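Local coordinates for Serine/threonine-protein kinase Tel1 (Chaetomium thermophilum, PDB 6SKY) that probably phosphorylates serine and threonine residues followed by glutamine, acting as a DNA damage sensor that switches on checkpoint signalling, at residues C1881-Y1884 against K1885-L1888; D1915-L1918 against E1919-N1923; V2291-Q2294 against F2295-C2299; F2298-E2301 against Q2302-P2306. All coordinates share one frame; numbering follows the deposited sequence.

Contact 1 (C1881-Y1884 against K1885-L1888); sequences CGMY and KVAL
The N-cap of helix 1884-1898 is built here, just after the turn that leaves helix 1871-1880 in the alpha-solenoid FAT region, and Met-1883 at the cap position reaches forward to Val-1886 and Ala-1887. Gly-1882 makes the turn possible: with positive phi it closes the preceding helix in a Schellman motif, where a CB would run into the carbonyl oxygen of Cys-1881. The new helix then starts at once. Met-1883 O accepts the N-H of Ala-1887 at 3.0 Å, with an N-H...O angle of 144°, and Tyr-1884 O accepts that of Leu-1888 at 2.9 Å. A methionine side chain has no oxygen to cap the first turn; Glu-1654, from a loop far back in the sequence, offers one to this turn, its OE2 accepting Val-1886 N. The apolar side of the turn is a pair of side chains lying alongside each other and pointing the same way. Met-1883 CB lies 4.0 Å from Val-1886 CB. Further out, the methionine chain bends at its last torsion (chi3 79°), which leaves Met-1883 CE 4.1 Å from Val-1886 CG2. Both residues also lean on Ile-1843, so the cap packs on helix 1836-1849. The Tyr-1884 ring turns back on the preceding turn, with Gly-1882 C over one face, toward the rim, while Ala-1887 CB packs 3.3 Å from Met-1883 O.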
loop_
_atom_site.group_PDB
_atom_site.type_symbol
_atom_site.label_atom_id
_atom_site.label_comp_id
_atom_site.label_asym_id
_atom_site.label_seq_id
_atom_site.Cartn_x
_atom_site.Cartn_y
_atom_site.Cartn_z
ATOM N N CYS A 1881 12.218 -27.697 -29.576
ATOM C CA CYS A 1881 12.392 -28.986 -28.926
ATOM C C CYS A 1881 12.230 -28.928 -27.415
ATOM O O CYS A 1881 12.321 -29.969 -26.763
ATOM C CB CYS A 1881 13.768 -29.557 -29.261
ATOM S SG CYS A 1881 14.055 -29.811 -31.008
ATOM N N GLY A 1882 12.014 -27.749 -26.841
ATOM C CA GLY A 1882 11.820 -27.643 -25.412
ATOM C C GLY A 1882 13.081 -27.612 -24.585
ATOM O O GLY A 1882 13.030 -27.923 -23.395
ATOM N N MET A 1883 14.212 -27.250 -25.173
ATOM C CA MET A 1883 15.489 -27.158 -24.476
ATOM C C MET A 1883 15.792 -25.675 -24.311
ATOM O O MET A 1883 16.444 -25.069 -25.155
ATOM C CB MET A 1883 16.585 -27.861 -25.254
ATOM C CG MET A 1883 16.253 -29.259 -25.694
ATOM S SD MET A 1883 17.233 -29.808 -27.097
ATOM C CE MET A 1883 18.772 -30.247 -26.316
ATOM N N TYR A 1884 15.326 -25.089 -23.216
ATOM C CA TYR A 1884 15.351 -23.638 -23.094
ATOM C C TYR A 1884 16.673 -23.086 -22.587
ATOM O O TYR A 1884 17.043 -21.973 -22.960
ATOM C CB TYR A 1884 14.209 -23.179 -22.197
ATOM C CG TYR A 1884 12.870 -23.486 -22.798
ATOM C CD1 TYR A 1884 12.477 -22.891 -23.977
ATOM C CD2 TYR A 1884 12.013 -24.383 -22.205
ATOM C CE1 TYR A 1884 11.271 -23.170 -24.537
ATOM C CE2 TYR A 1884 10.801 -24.668 -22.761
ATOM C CZ TYR A 1884 10.434 -24.058 -23.924
ATOM O OH TYR A 1884 9.216 -24.343 -24.482
ATOM N N LYS A 1885 17.415 -23.829 -21.775
ATOM C CA LYS A 1885 18.739 -23.363 -21.388
ATOM C C LYS A 1885 19.718 -23.476 -22.544
ATOM O O LYS A 1885 20.558 -22.593 -22.747
ATOM C CB LYS A 1885 19.229 -24.145 -20.181
ATOM C CG LYS A 1885 18.438 -23.874 -18.936
ATOM C CD LYS A 1885 18.690 -24.930 -17.910
ATOM C CE LYS A 1885 18.192 -24.498 -16.562
ATOM N NZ LYS A 1885 16.822 -23.968 -16.648
ATOM N N VAL A 1886 19.615 -24.550 -23.326
ATOM C CA VAL A 1886 20.394 -24.667 -24.551
ATOM C C VAL A 1886 20.038 -23.545 -25.512
ATOM O O VAL A 1886 20.911 -22.959 -26.160
ATOM C CB VAL A 1886 20.170 -26.053 -25.178
ATOM C CG1 VAL A 1886 20.997 -26.214 -26.397
ATOM C CG2 VAL A 1886 20.498 -27.131 -24.190
ATOM N N ALA A 1887 18.753 -23.213 -25.603
ATOM C CA ALA A 1887 18.318 -22.135 -26.480
ATOM C C ALA A 1887 18.869 -20.794 -26.028
ATOM O O ALA A 1887 19.247 -19.964 -26.856
ATOM C CB ALA A 1887 16.799 -22.089 -26.530
ATOM N N LEU A 1888 18.923 -20.561 -24.718
ATOM C CA LEU A 1888 19.489 -19.316 -24.213
ATOM C C LEU A 1888 20.981 -19.227 -24.494
ATOM O O LEU A 1888 21.483 -18.164 -24.872
ATOM C CB LEU A 1888 19.213 -19.193 -22.722
ATOM C CG LEU A 1888 19.687 -17.929 -22.021
ATOM C CD1 LEU A 1888 19.124 -16.713 -22.684
ATOM C CD2 LEU A 1888 19.261 -17.974 -20.600
#

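Contact 2 (D1915-L1918 against E1919-N1923); sequences DILL and EIFEN
Leu-1917 packs against both Ile-1920 and Phe-1921 on helix 1916-1923, a short helix of the FAT alpha solenoid whose side chains pack one turn apart. Two points of that leucine do different work. Leu-1917 CD1 crosses to meet Ile-1920 CD1 at 4.1 Å, whereas the branching carbon CG rests 4.0 Å from Phe-1921 CE2, leucine and ring lying side by side and heading the same way. Phe-1921 CG stands beside its backbone N (chi1 -80°), which directs the ring back along the helix to Leu-1917. Ile-1920 fills the hollow between Leu-1917 CD1 and the backbone of Ile-1916: its CG1 lies 3.2 Å from Ile-1916 O, and its CD1 meets Ile-1916 CG2 more loosely, at 4.4 Å. It also packs onto Thr-1879 of helix 1871-1880 and Ala-1887 of helix 1884-1898. Two glutamates lie across aliphatic bumps. Ile-1916 CD1 comes to 3.9 Å from Glu-1919 OE1. Glu-1922 carries its extended chain across Leu-1918, which also touches Leu-1933 and Gln-1935 of a loop. With an alanine here, the isobutyl group at Leu-1918 would be gone, and a gap beside that loop would probably open and leave the Glu-1922 carboxylate freer to turn. Under these side chains runs ordinary alpha-helical bonding, Phe-1921 N to Leu-1917 O for instance at 2.9 Å. At its end, Glu-1922 OE2 lies 3.5 Å from both CG and CD1 of Leu-1918.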
loop_
_atom_site.group_PDB
_atom_site.type_symbol
_atom_site.label_atom_id
_atom_site.label_comp_id
_atom_site.label_asym_id
_atom_site.label_seq_id
_atom_site.Cartn_x
_atom_site.Cartn_y
_atom_site.Cartn_z
ATOM N N ASP A 1915 12.216 -12.123 -30.994
ATOM C CA ASP A 1915 10.979 -12.882 -30.918
ATOM C C ASP A 1915 11.195 -14.280 -30.362
ATOM O O ASP A 1915 10.240 -14.897 -29.878
ATOM C CB ASP A 1915 10.332 -12.976 -32.303
ATOM C CG ASP A 1915 8.866 -13.334 -32.234
ATOM O OD1 ASP A 1915 8.327 -13.423 -31.111
ATOM O OD2 ASP A 1915 8.245 -13.520 -33.300
ATOM N N ILE A 1916 12.422 -14.790 -30.422
ATOM C CA ILE A 1916 12.721 -16.073 -29.807
ATOM C C ILE A 1916 13.116 -15.899 -28.346
ATOM O O ILE A 1916 12.895 -16.804 -27.533
ATOM C CB ILE A 1916 13.813 -16.804 -30.606
ATOM C CG1 ILE A 1916 13.725 -18.302 -30.361
ATOM C CG2 ILE A 1916 15.195 -16.288 -30.263
ATOM C CD1 ILE A 1916 12.442 -18.905 -30.867
ATOM N N LEU A 1917 13.659 -14.739 -27.990
ATOM C CA LEU A 1917 14.027 -14.479 -26.609
ATOM C C LEU A 1917 12.806 -14.436 -25.705
ATOM O O LEU A 1917 12.890 -14.812 -24.533
ATOM C CB LEU A 1917 14.801 -13.173 -26.531
ATOM C CG LEU A 1917 16.123 -13.203 -25.779
ATOM C CD1 LEU A 1917 16.960 -14.363 -26.236
ATOM C CD2 LEU A 1917 16.854 -11.908 -26.017
ATOM N N LEU A 1918 11.664 -14.004 -26.231
ATOM C CA LEU A 1918 10.453 -13.967 -25.424
ATOM C C LEU A 1918 9.968 -15.369 -25.100
ATOM O O LEU A 1918 9.592 -15.655 -23.958
ATOM C CB LEU A 1918 9.374 -13.174 -26.152
ATOM C CG LEU A 1918 8.018 -13.055 -25.471
ATOM C CD1 LEU A 1918 8.164 -12.422 -24.116
ATOM C CD2 LEU A 1918 7.084 -12.249 -26.336
ATOM N N GLU A 1919 9.986 -16.260 -26.089
ATOM C CA GLU A 1919 9.587 -17.639 -25.852
ATOM C C GLU A 1919 10.579 -18.361 -24.960
ATOM O O GLU A 1919 10.191 -19.259 -24.212
ATOM C CB GLU A 1919 9.439 -18.374 -27.175
ATOM C CG GLU A 1919 8.743 -19.702 -27.045
ATOM C CD GLU A 1919 8.560 -20.395 -28.374
ATOM O OE1 GLU A 1919 8.917 -19.792 -29.408
ATOM O OE2 GLU A 1919 8.064 -21.542 -28.389
ATOM N N ILE A 1920 11.858 -17.993 -25.023
ATOM C CA ILE A 1920 12.832 -18.572 -24.105
ATOM C C ILE A 1920 12.548 -18.129 -22.677
ATOM O O ILE A 1920 12.459 -18.952 -21.764
ATOM C CB ILE A 1920 14.261 -18.198 -24.527
ATOM C CG1 ILE A 1920 14.621 -18.848 -25.849
ATOM C CG2 ILE A 1920 15.242 -18.616 -23.473
ATOM C CD1 ILE A 1920 15.874 -18.317 -26.431
ATOM N N PHE A 1921 12.403 -16.824 -22.459
ATOM C CA PHE A 1921 12.288 -16.313 -21.101
ATOM C C PHE A 1921 10.933 -16.570 -20.466
ATOM O O PHE A 1921 10.837 -16.552 -19.238
ATOM C CB PHE A 1921 12.592 -14.823 -21.073
ATOM C CG PHE A 1921 14.047 -14.520 -21.076
ATOM C CD1 PHE A 1921 14.924 -15.319 -20.386
ATOM C CD2 PHE A 1921 14.543 -13.451 -21.773
ATOM C CE1 PHE A 1921 16.256 -15.052 -20.391
ATOM C CE2 PHE A 1921 15.880 -13.187 -21.781
ATOM C CZ PHE A 1921 16.733 -13.983 -21.093
ATOM N N GLU A 1922 9.888 -16.810 -21.254
ATOM C CA GLU A 1922 8.620 -17.204 -20.654
ATOM C C GLU A 1922 8.694 -18.591 -20.038
ATOM O O GLU A 1922 7.939 -18.894 -19.112
ATOM C CB GLU A 1922 7.510 -17.172 -21.693
ATOM C CG GLU A 1922 6.995 -15.803 -22.016
ATOM C CD GLU A 1922 6.126 -15.801 -23.250
ATOM O OE1 GLU A 1922 5.962 -16.875 -23.863
ATOM O OE2 GLU A 1922 5.612 -14.728 -23.617
ATOM N N ASN A 1923 9.582 -19.445 -20.540
ATOM C CA ASN A 1923 9.584 -20.850 -20.180
ATOM C C ASN A 1923 10.795 -21.291 -19.382
ATOM O O ASN A 1923 10.726 -22.327 -18.721
ATOM C CB ASN A 1923 9.495 -21.713 -21.439
ATOM C CG ASN A 1923 8.294 -21.390 -22.270
ATOM O OD1 ASN A 1923 7.182 -21.783 -21.945
ATOM N ND2 ASN A 1923 8.506 -20.673 -23.357
#

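Contact 3 (V2291-Q2294 against F2295-C2299); sequences VFHQ and FAVFC
His-2293 and Val-2297 meet one turn apart on helix 2286-2303, through the backbone and through a methyl laid on a ring. Each carbonyl from Val-2291 to Gln-2294 accepts the amide four residues on, from Phe-2295 to Phe-2298, and Phe-2295 O goes on to take Cys-2299 N. These are regular alpha-helical bonds; the straightest across the two halves is Val-2297 N to His-2293 O, 2.9 Å long with an N-H...O angle of 167°. The carbonyl of buried Phe-2292 and the amide of buried Ala-2296 satisfy each other in this way. The imidazole finds its polar partner elsewhere: His-2293 ND1 is hydrogen-bonded to Asp-2394 OD1, which, with the stack on His-2391, should help fix the rotation of the ring. Val-2297 CG2 sits over one face of the His-2293 ring, 3.7 Å from its centroid and 23° off the normal, a CH-pi contact displaced toward the NE2 and CE1 rim, with His-2293 NE2 at 3.5 Å. The histidine gets there with CG anti to its backbone N (chi1 -179°), while the valine directs CG2 back down the helix, beside its own N. The Gln-2294 side chain touches Tyr-2254 of helix 2245-2259. Around the remaining flanks, Phe-2292 and Ala-2296 pack on Asn-2380 of helix 2348-2387, Phe-2295 lies against Leu-2272 and Leu-2276 of helix 2264-2279, and Val-2291 reaches Ser-2246 of helix 2245-2259.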
loop_
_atom_site.group_PDB
_atom_site.type_symbol
_atom_site.label_atom_id
_atom_site.label_comp_id
_atom_site.label_asym_id
_atom_site.label_seq_id
_atom_site.Cartn_x
_atom_site.Cartn_y
_atom_site.Cartn_z
ATOM N N VAL A 2291 7.006 -14.758 26.285
ATOM C CA VAL A 2291 6.557 -13.776 27.270
ATOM C C VAL A 2291 7.708 -12.878 27.714
ATOM O O VAL A 2291 7.566 -11.650 27.802
ATOM C CB VAL A 2291 5.904 -14.490 28.464
ATOM C CG1 VAL A 2291 5.512 -13.506 29.510
ATOM C CG2 VAL A 2291 4.703 -15.248 28.010
ATOM N N PHE A 2292 8.867 -13.471 27.996
ATOM C CA PHE A 2292 9.998 -12.702 28.502
ATOM C C PHE A 2292 10.566 -11.780 27.440
ATOM O O PHE A 2292 10.940 -10.645 27.740
ATOM C CB PHE A 2292 11.083 -13.641 29.009
ATOM C CG PHE A 2292 10.720 -14.369 30.251
ATOM C CD1 PHE A 2292 10.045 -13.739 31.257
ATOM C CD2 PHE A 2292 11.067 -15.689 30.415
ATOM C CE1 PHE A 2292 9.716 -14.408 32.397
ATOM C CE2 PHE A 2292 10.738 -16.357 31.552
ATOM C CZ PHE A 2292 10.064 -15.716 32.543
ATOM N N HIS A 2293 10.646 -12.239 26.195
ATOM C CA HIS A 2293 11.109 -11.355 25.138
ATOM C C HIS A 2293 10.140 -10.207 24.916
ATOM O O HIS A 2293 10.562 -9.064 24.713
ATOM C CB HIS A 2293 11.305 -12.137 23.850
ATOM C CG HIS A 2293 11.802 -11.305 22.718
ATOM N ND1 HIS A 2293 13.106 -10.876 22.629
ATOM C CD2 HIS A 2293 11.168 -10.815 21.630
ATOM C CE1 HIS A 2293 13.256 -10.160 21.531
ATOM N NE2 HIS A 2293 12.095 -10.104 20.909
ATOM N N GLN A 2294 8.838 -10.490 24.943
ATOM C CA GLN A 2294 7.829 -9.444 24.864
ATOM C C GLN A 2294 8.068 -8.365 25.905
ATOM O O GLN A 2294 8.122 -7.171 25.590
ATOM C CB GLN A 2294 6.455 -10.073 25.065
ATOM C CG GLN A 2294 5.302 -9.237 24.621
ATOM C CD GLN A 2294 5.275 -9.095 23.144
ATOM O OE1 GLN A 2294 5.281 -10.083 22.415
ATOM N NE2 GLN A 2294 5.270 -7.862 22.675
ATOM N N PHE A 2295 8.211 -8.774 27.160
ATOM C CA PHE A 2295 8.342 -7.800 28.232
ATOM C C PHE A 2295 9.655 -7.033 28.140
ATOM O O PHE A 2295 9.692 -5.825 28.393
ATOM C CB PHE A 2295 8.216 -8.500 29.575
ATOM C CG PHE A 2295 7.803 -7.600 30.677
ATOM C CD1 PHE A 2295 7.315 -6.348 30.411
ATOM C CD2 PHE A 2295 7.914 -7.995 31.979
ATOM C CE1 PHE A 2295 6.940 -5.516 31.426
ATOM C CE2 PHE A 2295 7.541 -7.165 32.991
ATOM C CZ PHE A 2295 7.055 -5.928 32.716
ATOM N N ALA A 2296 10.745 -7.709 27.777
ATOM C CA ALA A 2296 12.030 -7.029 27.662
ATOM C C ALA A 2296 12.020 -5.998 26.545
ATOM O O ALA A 2296 12.523 -4.887 26.717
ATOM C CB ALA A 2296 13.137 -8.044 27.429
ATOM N N VAL A 2297 11.453 -6.345 25.393
ATOM C CA VAL A 2297 11.387 -5.396 24.291
ATOM C C VAL A 2297 10.489 -4.218 24.643
ATOM O O VAL A 2297 10.789 -3.073 24.293
ATOM C CB VAL A 2297 10.925 -6.112 23.016
ATOM C CG1 VAL A 2297 10.619 -5.121 21.938
ATOM C CG2 VAL A 2297 12.001 -7.047 22.555
ATOM N N PHE A 2298 9.392 -4.466 25.364
ATOM C CA PHE A 2298 8.553 -3.366 25.832
ATOM C C PHE A 2298 9.328 -2.408 26.727
ATOM O O PHE A 2298 9.323 -1.195 26.503
ATOM C CB PHE A 2298 7.336 -3.918 26.566
ATOM C CG PHE A 2298 6.488 -2.868 27.210
ATOM C CD1 PHE A 2298 5.550 -2.177 26.480
ATOM C CD2 PHE A 2298 6.621 -2.584 28.553
ATOM C CE1 PHE A 2298 4.779 -1.223 27.070
ATOM C CE2 PHE A 2298 5.852 -1.627 29.140
ATOM C CZ PHE A 2298 4.931 -0.950 28.400
ATOM N N CYS A 2299 9.990 -2.931 27.761
ATOM C CA CYS A 2299 10.722 -2.057 28.674
ATOM C C CYS A 2299 11.841 -1.311 27.961
ATOM O O CYS A 2299 12.092 -0.131 28.238
ATOM C CB CYS A 2299 11.285 -2.863 29.838
ATOM S SG CYS A 2299 10.066 -3.473 30.986
#

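Contact 4 (F2298-E2301 against Q2302-P2306); sequences FCDE and QLQNP
Gln-2302 folds its side chain over the ring of Phe-2298, one turn back on helix 2286-2303. Its CB starts 3.5 Å from Cys-2299 O. Gln-2302 CG, beside the backbone N (chi1 -63°), is 3.2 Å from Phe-2298 O and lies over the face of the Phe-2298 ring, 4.0 Å from the centroid, a CH-pi contact. The chain then bends, CD passing 4.0 Å from Phe-2298 CZ, and NE2 ends over the same ring at 3.6 Å from Phe-2298 CE1, with amide and ring planes 27° apart. Phe-2298 also touches Gln-2268 and Leu-2272; a serine in its place would probably take the ring from under the glutamine, leave it freer to turn, and open a gap toward helix 2264-2279. Beyond, the helix runs out. Asp-2300 O accepts Gln-2304 N at 3.1 Å, an almost straight bond, plus a weak bond from Leu-2303 N, while the buried Asp-2300 carboxylate makes a salt bridge through OD2 with Arg-2397 NE. Gln-2304 leaves helical geometry and Asn-2305 is the N-cap of helix 2306-2328: a short connection, with an inverse gamma turn centred on Gln-2304, joining two helices of the all-helical FAT domain.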
loop_
_atom_site.group_PDB
_atom_site.type_symbol
_atom_site.label_atom_id
_atom_site.label_comp_id
_atom_site.label_asym_id
_atom_site.label_seq_id
_atom_site.Cartn_x
_atom_site.Cartn_y
_atom_site.Cartn_z
ATOM N N PHE A 2298 9.392 -4.466 25.364
ATOM C CA PHE A 2298 8.553 -3.366 25.832
ATOM C C PHE A 2298 9.328 -2.408 26.727
ATOM O O PHE A 2298 9.323 -1.195 26.503
ATOM C CB PHE A 2298 7.336 -3.918 26.566
ATOM C CG PHE A 2298 6.488 -2.868 27.210
ATOM C CD1 PHE A 2298 5.550 -2.177 26.480
ATOM C CD2 PHE A 2298 6.621 -2.584 28.553
ATOM C CE1 PHE A 2298 4.779 -1.223 27.070
ATOM C CE2 PHE A 2298 5.852 -1.627 29.140
ATOM C CZ PHE A 2298 4.931 -0.950 28.400
ATOM N N CYS A 2299 9.990 -2.931 27.761
ATOM C CA CYS A 2299 10.722 -2.057 28.674
ATOM C C CYS A 2299 11.841 -1.311 27.961
ATOM O O CYS A 2299 12.092 -0.131 28.238
ATOM C CB CYS A 2299 11.285 -2.863 29.838
ATOM S SG CYS A 2299 10.066 -3.473 30.986
ATOM N N ASP A 2300 12.529 -1.978 27.038
ATOM C CA ASP A 2300 13.577 -1.313 26.278
ATOM C C ASP A 2300 13.010 -0.160 25.470
ATOM O O ASP A 2300 13.567 0.938 25.461
ATOM C CB ASP A 2300 14.266 -2.316 25.361
ATOM C CG ASP A 2300 15.610 -1.844 24.894
ATOM O OD1 ASP A 2300 16.036 -0.755 25.314
ATOM O OD2 ASP A 2300 16.246 -2.565 24.106
ATOM N N GLU A 2301 11.899 -0.395 24.778
ATOM C CA GLU A 2301 11.255 0.671 24.026
ATOM C C GLU A 2301 10.800 1.802 24.934
ATOM O O GLU A 2301 10.736 2.954 24.505
ATOM C CB GLU A 2301 10.082 0.093 23.249
ATOM C CG GLU A 2301 9.277 1.079 22.465
ATOM C CD GLU A 2301 8.006 0.458 21.933
ATOM O OE1 GLU A 2301 7.709 -0.694 22.319
ATOM O OE2 GLU A 2301 7.304 1.113 21.134
ATOM N N GLN A 2302 10.475 1.501 26.188
ATOM C CA GLN A 2302 10.096 2.569 27.106
ATOM C C GLN A 2302 11.299 3.373 27.559
ATOM O O GLN A 2302 11.151 4.539 27.927
ATOM C CB GLN A 2302 9.372 2.015 28.328
ATOM C CG GLN A 2302 8.078 1.331 28.021
ATOM C CD GLN A 2302 7.210 2.139 27.109
ATOM O OE1 GLN A 2302 6.908 3.291 27.389
ATOM N NE2 GLN A 2302 6.804 1.545 26.001
ATOM N N LEU A 2303 12.487 2.772 27.569
ATOM C CA LEU A 2303 13.686 3.537 27.902
ATOM C C LEU A 2303 14.054 4.507 26.786
ATOM O O LEU A 2303 14.171 5.715 27.011
ATOM C CB LEU A 2303 14.850 2.600 28.191
ATOM C CG LEU A 2303 14.904 2.043 29.600
ATOM C CD1 LEU A 2303 16.133 1.188 29.758
ATOM C CD2 LEU A 2303 14.903 3.171 30.588
ATOM N N GLN A 2304 14.254 3.995 25.577
ATOM C CA GLN A 2304 14.642 4.824 24.440
ATOM C C GLN A 2304 13.406 5.392 23.743
ATOM O O GLN A 2304 13.133 5.149 22.572
ATOM C CB GLN A 2304 15.509 4.027 23.475
ATOM C CG GLN A 2304 14.922 2.702 23.066
ATOM C CD GLN A 2304 15.817 1.939 22.118
ATOM O OE1 GLN A 2304 16.894 2.404 21.755
ATOM N NE2 GLN A 2304 15.376 0.754 21.713
ATOM N N ASN A 2305 12.669 6.155 24.492
ATOM C CA ASN A 2305 11.500 6.872 24.012
ATOM C C ASN A 2305 11.853 8.335 23.851
ATOM O O ASN A 2305 12.330 8.949 24.814
ATOM C CB ASN A 2305 10.350 6.724 25.000
ATOM C CG ASN A 2305 9.033 7.183 24.435
ATOM O OD1 ASN A 2305 8.824 7.161 23.228
ATOM N ND2 ASN A 2305 8.131 7.601 25.309
ATOM N N PRO A 2306 11.669 8.931 22.672
ATOM C CA PRO A 2306 12.039 10.348 22.518
ATOM C C PRO A 2306 11.266 11.268 23.444
ATOM O O PRO A 2306 11.837 12.232 23.964
ATOM C CB PRO A 2306 11.734 10.624 21.041
ATOM C CG PRO A 2306 11.764 9.295 20.389
ATOM C CD PRO A 2306 11.223 8.341 21.401
#

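How the contacts relate
From the N terminus, contact 1 comes first, turning the chain from helix 1871-1880 into helix 1884-1898. After an unmodelled gap, contact 2 forms the next helix, which packs back on contact 1: Tyr-1884 CE2 is 3.5 Å from Asn-1923 CB, and Leu-1888 CD1 meets Phe-1921 CZ. Contacts 3 and 4 follow much later and overlap on helix 2286-2303, sharing Phe-2298 and Cys-2299; contact 4 carries on into the turn that ends the helix. Each contact is local, joining residues about one turn apart; none encloses another. Contact 1 lies on the opposite side of the chain's centre from contacts 3 and 4, its centre about 55 Å from that of contact 3.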